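Local atomic coordinates of putative capsular polysaccharide biosynthesis protein (Streptococcus pneumoniae serotype 4, PDB entry 6EWQ), a protein that binds pyridoxal phosphate and probably acts as an aminotransferase of the DegT/DnrJ/EryC1 family in making capsular sugars. Residues I12-P17 against A346-Y351; N62-A67 against S198-A203; V85-Y90 against P353-T358; P134-G139 against I173-A178; S297-S302 against T400-S405. All coordinates share one frame; numbering follows the deposited sequence.

Contact 1 of 5, residues I12-P17 against A346-Y351; sequences IPFSPP and ASNVHY
Phe14 reaches along Ala346 and Asn348 to His350 and joins two loops of a DegT/DnrJ/EryC1 family protein, probably an aminotransferase. One loop leads into helix 21-31. The other, 346-351, runs down to Tyr351 of the cofactor site. The polar part is a backbone bond: Ala346 N donates to Ile12 O at 3.2 Å. The same oxygen touches the methyl of Ala346.

The apolar part centres on the Phe14 ring. Its CG is anti to the backbone N (chi1 -172°), which carries the ring along the 346-351 loop. Phe14 CB meets Ala346 CB, and Ala346 O lies at the ring edge. Asn348 CB sits over one face of Phe14, 3.9 Å from the ring centroid, a CH-pi contact. The Asn348 amide plane stands nearly upright to the ring. Asn348 OD1 accepts from Val349 N at 2.9 Å, which helps fix the amide's rotation.

The aromatic part is rim to rim. The rings of Phe14 and His350 are tilted by 23°, and neither lies over the other. His350 ND1 is hydrogen-bonded to Thr382, and a cis peptide then leads from His350 to Tyr351. At the point of touch, Phe14 CZ lies 3.7 Å from His350 CE1.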
# COMPACT_ATOMS: atom_id res chain seq x y z
N ILE A 12 -29.73 9.11 7.49
CA ILE A 12 -29.39 7.90 6.81
C ILE A 12 -28.01 8.04 6.16
O ILE A 12 -27.82 8.91 5.37
CB ILE A 12 -30.48 7.56 5.79
CG1 ILE A 12 -31.83 7.50 6.47
CG2 ILE A 12 -30.19 6.26 5.12
CD1 ILE A 12 -33.01 7.42 5.57
N PRO A 13 -27.05 7.21 6.54
CA PRO A 13 -25.73 7.35 5.97
C PRO A 13 -25.68 6.67 4.61
O PRO A 13 -26.53 5.84 4.29
CB PRO A 13 -24.81 6.65 6.99
CG PRO A 13 -25.69 5.66 7.67
CD PRO A 13 -27.07 6.26 7.66
N PHE A 14 -24.69 7.06 3.81
CA PHE A 14 -24.54 6.55 2.46
C PHE A 14 -24.01 5.12 2.36
O PHE A 14 -24.37 4.38 1.45
CB PHE A 14 -23.64 7.43 1.62
CG PHE A 14 -23.64 7.01 0.20
CD1 PHE A 14 -24.79 7.22 -0.60
CD2 PHE A 14 -22.57 6.33 -0.35
CE1 PHE A 14 -24.82 6.83 -1.93
CE2 PHE A 14 -22.62 5.92 -1.67
CZ PHE A 14 -23.74 6.19 -2.46
N SER A 15 -23.06 4.80 3.23
CA SER A 15 -22.34 3.52 3.15
C SER A 15 -21.59 3.24 4.47
O SER A 15 -20.38 3.16 4.49
CB SER A 15 -21.39 3.55 1.93
OG SER A 15 -20.62 4.75 1.96
N PRO A 16 -22.32 3.03 5.57
CA PRO A 16 -21.66 2.51 6.76
C PRO A 16 -21.18 1.08 6.55
O PRO A 16 -21.78 0.35 5.77
CB PRO A 16 -22.77 2.53 7.83
CG PRO A 16 -24.02 2.30 7.04
CD PRO A 16 -23.79 3.01 5.74
N PRO A 17 -20.15 0.65 7.28
CA PRO A 17 -19.65 -0.71 7.20
C PRO A 17 -20.59 -1.68 7.93
O PRO A 17 -21.16 -1.32 8.94
CB PRO A 17 -18.29 -0.60 7.93
CG PRO A 17 -18.54 0.40 8.99
CD PRO A 17 -19.49 1.40 8.38
N ALA A 346 -28.37 10.99 2.99
CA ALA A 346 -27.08 11.15 2.37
C ALA A 346 -27.20 10.58 0.92
O ALA A 346 -27.96 9.63 0.66
CB ALA A 346 -26.02 10.40 3.17
N SER A 347 -26.48 11.19 0.01
CA SER A 347 -26.49 10.77 -1.39
C SER A 347 -25.15 11.10 -1.97
O SER A 347 -24.30 11.68 -1.30
CB SER A 347 -27.64 11.43 -2.17
OG SER A 347 -27.44 12.81 -2.36
N ASN A 348 -24.93 10.67 -3.20
CA ASN A 348 -23.64 10.83 -3.80
C ASN A 348 -23.75 10.95 -5.31
O ASN A 348 -24.86 10.87 -5.84
CB ASN A 348 -22.75 9.65 -3.39
CG ASN A 348 -21.31 10.08 -3.15
OD1 ASN A 348 -20.86 11.09 -3.70
ND2 ASN A 348 -20.57 9.30 -2.37
N VAL A 349 -22.61 11.20 -5.96
CA VAL A 349 -22.54 11.27 -7.40
C VAL A 349 -21.41 10.35 -7.87
O VAL A 349 -20.28 10.47 -7.40
CB VAL A 349 -22.29 12.69 -7.93
CG1 VAL A 349 -22.24 12.66 -9.45
CG2 VAL A 349 -23.37 13.64 -7.49
N HIS A 350 -21.77 9.37 -8.70
CA HIS A 350 -20.85 8.48 -9.38
C HIS A 350 -21.12 8.61 -10.87
O HIS A 350 -22.05 7.96 -11.38
CB HIS A 350 -21.09 7.03 -8.97
CG HIS A 350 -20.97 6.81 -7.50
ND1 HIS A 350 -21.98 7.11 -6.62
CD2 HIS A 350 -19.95 6.32 -6.77
CE1 HIS A 350 -21.58 6.81 -5.40
NE2 HIS A 350 -20.36 6.32 -5.46
N TYR A 351 -20.32 9.38 -11.62
CA TYR A 351 -19.15 10.10 -11.18
C TYR A 351 -19.01 11.36 -11.98
O TYR A 351 -19.43 11.40 -13.10
CB TYR A 351 -17.90 9.28 -11.50
CG TYR A 351 -17.65 8.05 -10.66
CD1 TYR A 351 -17.20 8.14 -9.34
CD2 TYR A 351 -17.82 6.78 -11.22
CE1 TYR A 351 -16.93 6.98 -8.61
CE2 TYR A 351 -17.55 5.62 -10.50
CZ TYR A 351 -17.13 5.71 -9.22
OH TYR A 351 -16.91 4.54 -8.56

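Contact 2 of 5, residues N62-A67 against S198-A203. With PLP (pyridoxal-5'-phosphate), chain E.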
# COMPACT_ATOMS: atom_id res chain seq x y z
N ASN A 62 -3.49 -4.97 -0.68
CA ASN A 62 -3.97 -3.95 0.23
C ASN A 62 -4.91 -2.92 -0.38
O ASN A 62 -5.43 -2.09 0.35
CB ASN A 62 -2.83 -3.18 0.93
CG ASN A 62 -1.99 -2.35 -0.04
OD1 ASN A 62 -2.39 -2.11 -1.18
ND2 ASN A 62 -0.87 -1.87 0.43
N SER A 63 -5.11 -2.97 -1.68
CA SER A 63 -6.12 -2.18 -2.34
C SER A 63 -6.42 -2.72 -3.73
O SER A 63 -5.61 -3.38 -4.34
CB SER A 63 -5.65 -0.71 -2.45
OG SER A 63 -4.60 -0.58 -3.35
N ALA A 64 -7.58 -2.37 -4.27
CA ALA A 64 -7.84 -2.60 -5.69
C ALA A 64 -6.95 -1.74 -6.58
O ALA A 64 -6.59 -2.15 -7.69
CB ALA A 64 -9.30 -2.32 -6.04
N THR A 65 -6.61 -0.54 -6.11
CA THR A 65 -5.64 0.27 -6.80
C THR A 65 -4.32 -0.45 -6.92
O THR A 65 -3.79 -0.52 -8.02
CB THR A 65 -5.47 1.67 -6.16
OG1 THR A 65 -6.79 2.24 -6.08
CG2 THR A 65 -4.60 2.54 -6.99
N ALA A 66 -3.83 -1.03 -5.85
CA ALA A 66 -2.66 -1.88 -5.92
C ALA A 66 -2.77 -3.02 -6.91
O ALA A 66 -1.85 -3.27 -7.68
CB ALA A 66 -2.30 -2.43 -4.55
N ALA A 67 -3.92 -3.71 -6.91
CA ALA A 67 -4.13 -4.86 -7.80
C ALA A 67 -4.10 -4.52 -9.28
O ALA A 67 -3.39 -5.14 -10.04
CB ALA A 67 -5.43 -5.54 -7.49
N SER A 198 -9.48 -6.92 -11.10
CA SER A 198 -9.19 -6.42 -9.75
C SER A 198 -10.48 -6.16 -8.97
O SER A 198 -11.43 -5.61 -9.51
CB SER A 198 -8.43 -5.12 -9.77
OG SER A 198 -9.22 -4.14 -10.34
N PHE A 199 -10.48 -6.52 -7.69
CA PHE A 199 -11.61 -6.27 -6.79
C PHE A 199 -11.21 -5.38 -5.61
O PHE A 199 -10.06 -5.36 -5.21
CB PHE A 199 -12.12 -7.59 -6.18
CG PHE A 199 -12.70 -8.54 -7.16
CD1 PHE A 199 -14.01 -8.37 -7.62
CD2 PHE A 199 -11.96 -9.62 -7.62
CE1 PHE A 199 -14.58 -9.27 -8.53
CE2 PHE A 199 -12.53 -10.54 -8.53
CZ PHE A 199 -13.83 -10.35 -8.99
N SER A 200 -12.18 -4.65 -5.03
CA SER A 200 -11.92 -3.76 -3.89
C SER A 200 -12.69 -4.23 -2.68
O SER A 200 -13.88 -4.54 -2.79
CB SER A 200 -12.31 -2.31 -4.21
OG SER A 200 -11.94 -1.44 -3.18
N PHE A 201 -12.00 -4.24 -1.56
CA PHE A 201 -12.60 -4.60 -0.27
C PHE A 201 -12.51 -3.40 0.66
O PHE A 201 -12.39 -3.53 1.90
CB PHE A 201 -11.87 -5.80 0.34
CG PHE A 201 -11.61 -6.93 -0.63
CD1 PHE A 201 -12.53 -7.31 -1.59
CD2 PHE A 201 -10.42 -7.70 -0.50
CE1 PHE A 201 -12.25 -8.38 -2.44
CE2 PHE A 201 -10.15 -8.78 -1.33
CZ PHE A 201 -11.05 -9.11 -2.31
N HIS A 202 -12.53 -2.23 0.07
CA HIS A 202 -12.50 -0.98 0.82
C HIS A 202 -13.76 -0.85 1.72
O HIS A 202 -14.78 -1.50 1.46
CB HIS A 202 -12.42 0.16 -0.19
CG HIS A 202 -12.46 1.51 0.41
ND1 HIS A 202 -13.64 2.17 0.63
CD2 HIS A 202 -11.48 2.35 0.78
CE1 HIS A 202 -13.39 3.38 1.12
NE2 HIS A 202 -12.07 3.50 1.22
N ALA A 203 -13.65 -0.09 2.81
CA ALA A 203 -14.74 0.08 3.78
C ALA A 203 -16.15 0.21 3.22
O ALA A 203 -17.05 -0.40 3.78
CB ALA A 203 -14.45 1.23 4.70
N1 PLP E . -12.32 1.49 -9.02
C2 PLP E . -13.56 1.86 -8.58
C2A PLP E . -14.65 1.97 -9.60
C3 PLP E . -13.81 2.14 -7.14
O3 PLP E . -15.00 2.51 -6.65
C4 PLP E . -12.77 2.01 -6.15
C4A PLP E . -13.09 2.30 -4.64
C5 PLP E . -11.43 1.60 -6.75
C6 PLP E . -11.29 1.36 -8.14
C5A PLP E . -10.19 1.42 -5.91
O4P PLP E . -10.56 0.84 -4.68
P PLP E . -9.51 0.76 -3.48
O1P PLP E . -9.85 1.99 -2.68
O2P PLP E . -8.20 0.89 -4.19
O3P PLP E . -9.86 -0.64 -2.94
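Ser198 opens the strand side of this contact by setting its CB against Ala67 CB, 3.8 Å away, on the first turn of helix 64-75. Ala64 O lies a little farther from the same CB. Phe199 takes part through its backbone: Phe199 O touches Ala64 CB at 3.2 Å, while its own CB points away from the helix. Ser200 CB packs on Ala64 CB at 3.5 Å. Ser200 lies beside the phosphate of pyridoxal phosphate. The place of its OG is less sure, so a bond from it to the ester oxygen O4P is doubtful. His202 follows, with its CB and ring near the phosphate oxygens.

The start of helix 64-75 grips the phosphate. Thr65 donates twice to PLP O2P, from N at 2.9 Å and from OG1 at 2.7 Å. Ala64 N is directed at PLP O3P, an atom whose place is less sure. Ser63 is the N-cap, and Ser63 OG accepts from Ala66 N at 2.7 Å. The helix dipole probably helps to hold the negative charge. This is the phosphate-binding cup of the cofactor site. Ala64, Thr65 and Ser200 bind pyridoxal phosphate.

Strand 196-200 lies between strands 213-217 and 172-176 in the mixed sheet. Helix 64-75 packs against it, and Ala67 also touches Ala215 of strand 213-217.

Contact 3 of 5, residues V85-Y90 against P353-T358; sequences VPAMTY and PLPLLT. With PLP (pyridoxal-5'-phosphate), chain E.
Leu354 is the main bump of this contact, and its two methyls fill the hollow formed by Val85, Pro86 O and Thr89. CG lies anti to the carbonyl carbon (chi1 -63°), which sends the branch into that hollow. Leu354 CD1 meets Thr89 CG2 at 3.7 Å and also nears Pro86 O and Val85 CG2. Leu354 CD2 lies 3.4 Å from Thr89 O. Beside it, Leu354 N donates a hydrogen bond to Ala87 O at 2.8 Å, and Pro353 CA adds a CA-H...O contact to the same oxygen.

A second, smaller fit is made by Met88. Its chain bends at chi2 and chi3, and Met88 CE rests on Pro353 CG at 4.0 Å. Pro355 CD lies loosely beside Ala87 CB.

Segment 85-90 follows a strand of the cofactor-binding sheet and sets Tyr90 beside the pyridine ring, with Tyr90 CD2 3.7 Å from PLP C4. Loop 87-90 joins strand 82-86 to helix 91-99. Leu354 also touches Cys94 of helix 91-99 and Met106 of strand 103-107, while helix 371-378 packs on Ala87, Met88 and Pro353.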
# COMPACT_ATOMS: atom_id res chain seq x y z
N VAL A 85 -9.51 3.52 -21.03
CA VAL A 85 -10.48 3.56 -19.96
C VAL A 85 -11.65 4.38 -20.41
O VAL A 85 -11.52 5.26 -21.25
CB VAL A 85 -9.96 4.20 -18.62
CG1 VAL A 85 -9.03 3.27 -17.91
CG2 VAL A 85 -9.25 5.53 -18.84
N PRO A 86 -12.81 4.14 -19.78
CA PRO A 86 -13.93 5.01 -20.08
C PRO A 86 -13.69 6.35 -19.44
O PRO A 86 -13.09 6.41 -18.36
CB PRO A 86 -15.13 4.29 -19.42
CG PRO A 86 -14.63 2.93 -19.02
CD PRO A 86 -13.17 3.12 -18.77
N ALA A 87 -14.27 7.39 -20.04
CA ALA A 87 -14.34 8.74 -19.44
C ALA A 87 -15.19 8.82 -18.15
O ALA A 87 -14.97 9.70 -17.31
CB ALA A 87 -14.90 9.71 -20.49
N MET A 88 -16.17 7.93 -18.02
CA MET A 88 -17.08 7.82 -16.83
C MET A 88 -16.59 6.71 -15.88
O MET A 88 -16.98 5.55 -16.02
CB MET A 88 -18.49 7.46 -17.31
CG MET A 88 -19.52 7.15 -16.23
SD MET A 88 -19.56 8.38 -14.91
CE MET A 88 -19.78 9.86 -15.89
N THR A 89 -15.66 7.05 -15.00
CA THR A 89 -15.15 6.03 -14.09
C THR A 89 -14.50 6.73 -12.91
O THR A 89 -14.41 7.95 -12.90
CB THR A 89 -14.19 5.06 -14.77
OG1 THR A 89 -13.79 4.02 -13.87
CG2 THR A 89 -12.95 5.77 -15.26
N TYR A 90 -14.09 5.94 -11.92
CA TYR A 90 -13.37 6.46 -10.75
C TYR A 90 -11.93 6.69 -11.15
O TYR A 90 -11.40 5.96 -12.01
CB TYR A 90 -13.44 5.49 -9.58
CG TYR A 90 -12.87 6.01 -8.28
CD1 TYR A 90 -13.31 7.20 -7.73
CD2 TYR A 90 -11.91 5.28 -7.58
CE1 TYR A 90 -12.78 7.68 -6.55
CE2 TYR A 90 -11.38 5.73 -6.39
CZ TYR A 90 -11.82 6.94 -5.88
OH TYR A 90 -11.31 7.40 -4.67
N PRO A 353 -17.13 12.93 -14.71
CA PRO A 353 -16.27 12.34 -15.73
C PRO A 353 -14.83 12.73 -15.49
O PRO A 353 -14.57 13.87 -15.08
CB PRO A 353 -16.80 12.95 -17.04
CG PRO A 353 -18.15 13.45 -16.71
CD PRO A 353 -18.07 13.89 -15.29
N LEU A 354 -13.91 11.84 -15.78
CA LEU A 354 -12.50 12.10 -15.49
C LEU A 354 -12.05 13.48 -15.99
O LEU A 354 -11.36 14.17 -15.27
CB LEU A 354 -11.58 11.01 -16.00
CG LEU A 354 -11.76 9.62 -15.41
CD1 LEU A 354 -10.78 8.64 -16.03
CD2 LEU A 354 -11.59 9.60 -13.91
N PRO A 355 -12.49 13.91 -17.20
CA PRO A 355 -11.99 15.19 -17.69
C PRO A 355 -12.43 16.40 -16.90
O PRO A 355 -11.87 17.47 -17.14
CB PRO A 355 -12.52 15.24 -19.12
CG PRO A 355 -12.52 13.81 -19.52
CD PRO A 355 -13.07 13.12 -18.31
N LEU A 356 -13.42 16.27 -16.02
CA LEU A 356 -13.71 17.36 -15.12
C LEU A 356 -12.71 17.55 -14.03
O LEU A 356 -12.70 18.61 -13.41
CB LEU A 356 -15.11 17.24 -14.50
CG LEU A 356 -16.30 17.52 -15.41
CD1 LEU A 356 -17.55 17.52 -14.54
CD2 LEU A 356 -16.16 18.85 -16.17
N LEU A 357 -11.88 16.53 -13.77
CA LEU A 357 -10.95 16.52 -12.65
C LEU A 357 -9.64 17.21 -13.05
O LEU A 357 -9.10 16.99 -14.14
CB LEU A 357 -10.70 15.08 -12.17
CG LEU A 357 -11.93 14.23 -11.83
CD1 LEU A 357 -11.55 12.80 -11.49
CD2 LEU A 357 -12.74 14.82 -10.67
N THR A 358 -9.13 18.07 -12.15
CA THR A 358 -7.91 18.90 -12.40
C THR A 358 -6.73 18.09 -12.92
O THR A 358 -6.05 18.53 -13.86
CB THR A 358 -7.52 19.67 -11.14
OG1 THR A 358 -8.58 20.54 -10.75
CG2 THR A 358 -6.30 20.51 -11.34
N1 PLP E . -12.32 1.49 -9.02
C2 PLP E . -13.56 1.86 -8.58
C2A PLP E . -14.65 1.97 -9.60
C3 PLP E . -13.81 2.14 -7.14
O3 PLP E . -15.00 2.51 -6.65
C4 PLP E . -12.77 2.01 -6.15
C4A PLP E . -13.09 2.30 -4.64
C5 PLP E . -11.43 1.60 -6.75
C6 PLP E . -11.29 1.36 -8.14
C5A PLP E . -10.19 1.42 -5.91
O4P PLP E . -10.56 0.84 -4.68
P PLP E . -9.51 0.76 -3.48
O1P PLP E . -9.85 1.99 -2.68
O2P PLP E . -8.20 0.89 -4.19
O3P PLP E . -9.86 -0.64 -2.94

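Contact 4 of 5, residues P134-G139 against I173-A178. With PLP (pyridoxal-5'-phosphate), chain E.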
# COMPACT_ATOMS: atom_id res chain seq x y z
N PRO A 134 -12.43 -1.78 -18.71
CA PRO A 134 -13.82 -1.41 -18.45
C PRO A 134 -14.13 -1.42 -16.95
O PRO A 134 -13.44 -2.11 -16.21
CB PRO A 134 -14.59 -2.52 -19.13
CG PRO A 134 -13.68 -3.70 -19.12
CD PRO A 134 -12.28 -3.18 -19.14
N VAL A 135 -15.10 -0.62 -16.51
CA VAL A 135 -15.52 -0.58 -15.12
C VAL A 135 -16.89 -1.19 -15.02
O VAL A 135 -17.78 -0.85 -15.80
CB VAL A 135 -15.50 0.85 -14.48
CG1 VAL A 135 -16.39 1.87 -15.20
CG2 VAL A 135 -15.89 0.81 -13.00
N GLU A 136 -17.07 -2.07 -14.03
CA GLU A 136 -18.36 -2.72 -13.78
C GLU A 136 -19.16 -1.88 -12.74
O GLU A 136 -19.25 -2.22 -11.57
CB GLU A 136 -18.16 -4.13 -13.30
CG GLU A 136 -16.92 -4.88 -13.81
CD GLU A 136 -16.85 -5.09 -15.30
OE1 GLU A 136 -17.69 -4.57 -16.08
OE2 GLU A 136 -15.94 -5.83 -15.67
N LEU A 137 -19.68 -0.76 -13.22
CA LEU A 137 -20.21 0.33 -12.38
C LEU A 137 -21.45 -0.12 -11.68
O LEU A 137 -22.34 -0.63 -12.30
CB LEU A 137 -20.54 1.57 -13.24
CG LEU A 137 -21.07 2.82 -12.50
CD1 LEU A 137 -19.95 3.54 -11.80
CD2 LEU A 137 -21.77 3.80 -13.45
N ALA A 138 -21.50 0.15 -10.38
CA ALA A 138 -22.58 -0.25 -9.47
C ALA A 138 -22.74 -1.75 -9.26
O ALA A 138 -23.64 -2.18 -8.48
CB ALA A 138 -23.90 0.41 -9.88
N GLY A 139 -21.88 -2.52 -9.89
CA GLY A 139 -22.01 -3.99 -9.94
C GLY A 139 -22.44 -4.56 -11.28
O GLY A 139 -22.44 -5.76 -11.50
N ILE A 173 -7.91 -7.47 -21.83
CA ILE A 173 -9.04 -6.81 -21.14
C ILE A 173 -8.93 -7.05 -19.62
O ILE A 173 -8.90 -8.20 -19.17
CB ILE A 173 -10.39 -7.31 -21.66
CG1 ILE A 173 -10.54 -7.01 -23.15
CG2 ILE A 173 -11.53 -6.68 -20.86
CD1 ILE A 173 -11.75 -7.67 -23.81
N VAL A 174 -8.85 -5.96 -18.85
CA VAL A 174 -8.64 -6.00 -17.37
C VAL A 174 -9.81 -5.34 -16.69
O VAL A 174 -9.97 -4.12 -16.77
CB VAL A 174 -7.35 -5.30 -16.92
CG1 VAL A 174 -7.20 -5.40 -15.40
CG2 VAL A 174 -6.12 -5.90 -17.62
N SER A 175 -10.66 -6.13 -16.07
CA SER A 175 -11.85 -5.61 -15.46
C SER A 175 -11.55 -4.87 -14.11
O SER A 175 -11.05 -5.47 -13.14
CB SER A 175 -12.86 -6.73 -15.22
OG SER A 175 -13.95 -6.31 -14.37
N ASP A 176 -11.92 -3.60 -14.06
CA ASP A 176 -12.13 -2.92 -12.78
C ASP A 176 -13.49 -3.36 -12.17
O ASP A 176 -14.55 -2.75 -12.41
CB ASP A 176 -12.08 -1.41 -12.98
CG ASP A 176 -12.16 -0.62 -11.66
OD1 ASP A 176 -12.41 -1.21 -10.58
OD2 ASP A 176 -11.99 0.62 -11.71
N SER A 177 -13.45 -4.43 -11.38
CA SER A 177 -14.64 -4.92 -10.67
C SER A 177 -14.58 -4.50 -9.15
O SER A 177 -14.97 -5.27 -8.28
CB SER A 177 -14.76 -6.45 -10.80
OG SER A 177 -14.87 -6.85 -12.16
N ALA A 178 -14.16 -3.27 -8.87
CA ALA A 178 -14.21 -2.75 -7.52
C ALA A 178 -15.66 -2.89 -6.92
O ALA A 178 -15.81 -3.12 -5.72
CB ALA A 178 -13.75 -1.32 -7.48
N1 PLP E . -12.32 1.49 -9.02
C2 PLP E . -13.56 1.86 -8.58
C2A PLP E . -14.65 1.97 -9.60
C3 PLP E . -13.81 2.14 -7.14
O3 PLP E . -15.00 2.51 -6.65
C4 PLP E . -12.77 2.01 -6.15
C4A PLP E . -13.09 2.30 -4.64
C5 PLP E . -11.43 1.60 -6.75
C6 PLP E . -11.29 1.36 -8.14
C5A PLP E . -10.19 1.42 -5.91
O4P PLP E . -10.56 0.84 -4.68
P PLP E . -9.51 0.76 -3.48
O1P PLP E . -9.85 1.99 -2.68
O2P PLP E . -8.20 0.89 -4.19
O3P PLP E . -9.86 -0.64 -2.94
O HOH W 1 -16.50 -2.05 -10.66
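The carboxylate of Asp176 extends away from its own backbone N (chi1 -174°), and Glu136 bends at chi2; these torsions send the two acids to different tasks. Asp176 reaches the cofactor, Asp176 OD2 lying 2.8 Å from PLP N1. Ser93 OG is hydrogen-bonded to OD2, and OD1 accepts from Ala178 N in an Asx turn, so the carboxylate is held in place. Glu136 instead turns to the serines. Ser175 OG lies so close to Glu136 OE2 that the detail of this bond is doubtful. Tyr144 OH bonds OE2, and Cys142 N bonds OE1. Glu136 CG lies 3.3 Å from Ser177 OG.

The backbones meet in a single bridge of Val135 with Asp176. Asp176 N donates to Pro134 O at 3.0 Å, and Glu136 N to Asp176 O at 3.1 Å. Before the bridge in sequence, Pro134 CD packs on Ile173 CG2.

Ala178 CB approaches PLP C2 at 3.4 Å, and Val135 CG2 meets the cofactor methyl C2A. An aspartate at the pyridine nitrogen is the hallmark of fold-type I pyridoxal phosphate enzymes, where it probably keeps that nitrogen protonated.

Contact 5 of 5, residues S297-S302 against T400-S405; sequences SGFAGS and TFKTVS
The last part of helix 268-299 runs into a type II beta turn, Phe299 to Ser302, and presents its side chains to helix 391-407, with Ser302 CA and Lys402 CA 7.5 Å apart. Phe299 and Phe401 form an offset edge-to-face pair. The planes stand at 87°, and Phe401 turns its edge to the face of Phe299. Phe401 CD2 is 3.8 Å from Phe299 CZ.

The Lys402 chain passes the edge of the Phe299 ring, with Lys402 CG 4.0 Å from Phe299 CD1. A bend at chi3 (-59°) then brings the amine to the Gly298 carbonyl, where Lys402 NZ donates to Gly298 O at 3.2 Å. Lys402 CD lies near Ser302 CB. Phe299 O accepts from both Ser302 N and Ser302 OG, the latter at 2.6 Å, which secures the turn.

Ile304 of strand 304-306 touches both phenylalanines and Lys402. The contact is plain helix-to-helix packing far from the cofactor: a buried aromatic pair edged by a lysine that binds the Gly298 carbonyl.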
# COMPACT_ATOMS: atom_id res chain seq x y z
N SER A 297 -39.57 -0.69 -7.50
CA SER A 297 -41.02 -0.52 -7.50
C SER A 297 -41.37 0.93 -7.17
O SER A 297 -42.17 1.53 -7.86
CB SER A 297 -41.71 -1.45 -6.54
OG SER A 297 -41.44 -2.79 -6.89
N GLY A 298 -40.72 1.49 -6.17
CA GLY A 298 -40.95 2.86 -5.78
C GLY A 298 -40.82 3.90 -6.89
O GLY A 298 -41.61 4.83 -6.95
N PHE A 299 -39.84 3.75 -7.76
CA PHE A 299 -39.57 4.77 -8.77
C PHE A 299 -40.23 4.50 -10.10
O PHE A 299 -40.17 5.31 -10.99
CB PHE A 299 -38.04 4.96 -8.93
CG PHE A 299 -37.37 5.40 -7.67
CD1 PHE A 299 -37.85 6.53 -6.97
CD2 PHE A 299 -36.29 4.72 -7.15
CE1 PHE A 299 -37.24 6.95 -5.79
CE2 PHE A 299 -35.70 5.14 -5.95
CZ PHE A 299 -36.17 6.24 -5.27
N ALA A 300 -40.89 3.36 -10.24
CA ALA A 300 -41.51 3.00 -11.51
C ALA A 300 -42.57 4.03 -11.84
O ALA A 300 -43.33 4.43 -10.96
CB ALA A 300 -42.12 1.59 -11.43
N GLY A 301 -42.61 4.48 -13.08
CA GLY A 301 -43.54 5.55 -13.50
C GLY A 301 -43.09 6.98 -13.23
O GLY A 301 -43.63 7.90 -13.82
N SER A 302 -42.09 7.16 -12.35
CA SER A 302 -41.59 8.48 -11.99
C SER A 302 -40.50 8.98 -12.96
O SER A 302 -40.06 8.26 -13.88
CB SER A 302 -41.07 8.45 -10.54
OG SER A 302 -39.79 7.83 -10.42
N THR A 400 -39.36 10.70 -0.31
CA THR A 400 -38.73 12.02 -0.23
C THR A 400 -38.09 12.39 -1.57
O THR A 400 -38.24 13.50 -2.04
CB THR A 400 -37.67 12.05 0.89
OG1 THR A 400 -38.25 11.60 2.11
CG2 THR A 400 -37.14 13.44 1.11
N PHE A 401 -37.37 11.45 -2.16
CA PHE A 401 -36.67 11.70 -3.44
C PHE A 401 -37.63 12.11 -4.54
O PHE A 401 -37.38 13.07 -5.25
CB PHE A 401 -35.86 10.47 -3.86
CG PHE A 401 -34.91 10.68 -5.02
CD1 PHE A 401 -34.36 11.92 -5.33
CD2 PHE A 401 -34.47 9.57 -5.73
CE1 PHE A 401 -33.44 12.04 -6.37
CE2 PHE A 401 -33.56 9.69 -6.77
CZ PHE A 401 -33.06 10.94 -7.09
N LYS A 402 -38.76 11.41 -4.60
CA LYS A 402 -39.87 11.76 -5.49
C LYS A 402 -40.44 13.14 -5.20
O LYS A 402 -40.53 13.97 -6.10
CB LYS A 402 -40.98 10.71 -5.45
CG LYS A 402 -40.56 9.42 -6.14
CD LYS A 402 -41.74 8.49 -6.39
CE LYS A 402 -42.47 8.10 -5.11
NZ LYS A 402 -43.38 6.93 -5.30
N THR A 403 -40.79 13.42 -3.94
CA THR A 403 -41.30 14.75 -3.59
C THR A 403 -40.28 15.87 -3.83
O THR A 403 -40.64 16.90 -4.38
CB THR A 403 -41.79 14.78 -2.13
OG1 THR A 403 -42.84 13.83 -1.96
CG2 THR A 403 -42.34 16.18 -1.76
N VAL A 404 -39.02 15.65 -3.44
CA VAL A 404 -37.95 16.66 -3.59
C VAL A 404 -37.66 16.98 -5.06
O VAL A 404 -37.45 18.14 -5.40
CB VAL A 404 -36.64 16.26 -2.86
CG1 VAL A 404 -35.44 17.03 -3.39
CG2 VAL A 404 -36.78 16.53 -1.37
N SER A 405 -37.62 15.95 -5.90
CA SER A 405 -37.38 16.13 -7.35
C SER A 405 -38.45 17.01 -8.01
O SER A 405 -38.13 17.99 -8.67
CB SER A 405 -37.35 14.79 -8.07
OG SER A 405 -36.32 13.98 -7.57

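Contacts 2, 3 and 4 are buried and all touch the cofactor. Contact 2 meets the phosphate, contact 4 the pyridine nitrogen and contact 3 the ring through Tyr90. Contacts 2 and 4 lie on neighbouring strands of one sheet, 196-200 and 172-176, and touch each other. Contact 3 reaches the same sheet through strand 82-86. Contact 1 is partly buried; its Tyr351 packs on Met88 and Tyr90 of contact 3 and on Leu137 of contact 4. Contacts 1, 2 and 3 also meet the second subunit. Contact 5 is partly buried and remote, about 34 Å from contact 2 between centres. Its chemistry is an aromatic pair plus one lysine-to-carbonyl bond, whereas contact 4 is rich in polar bonds and contact 3 mainly apolar.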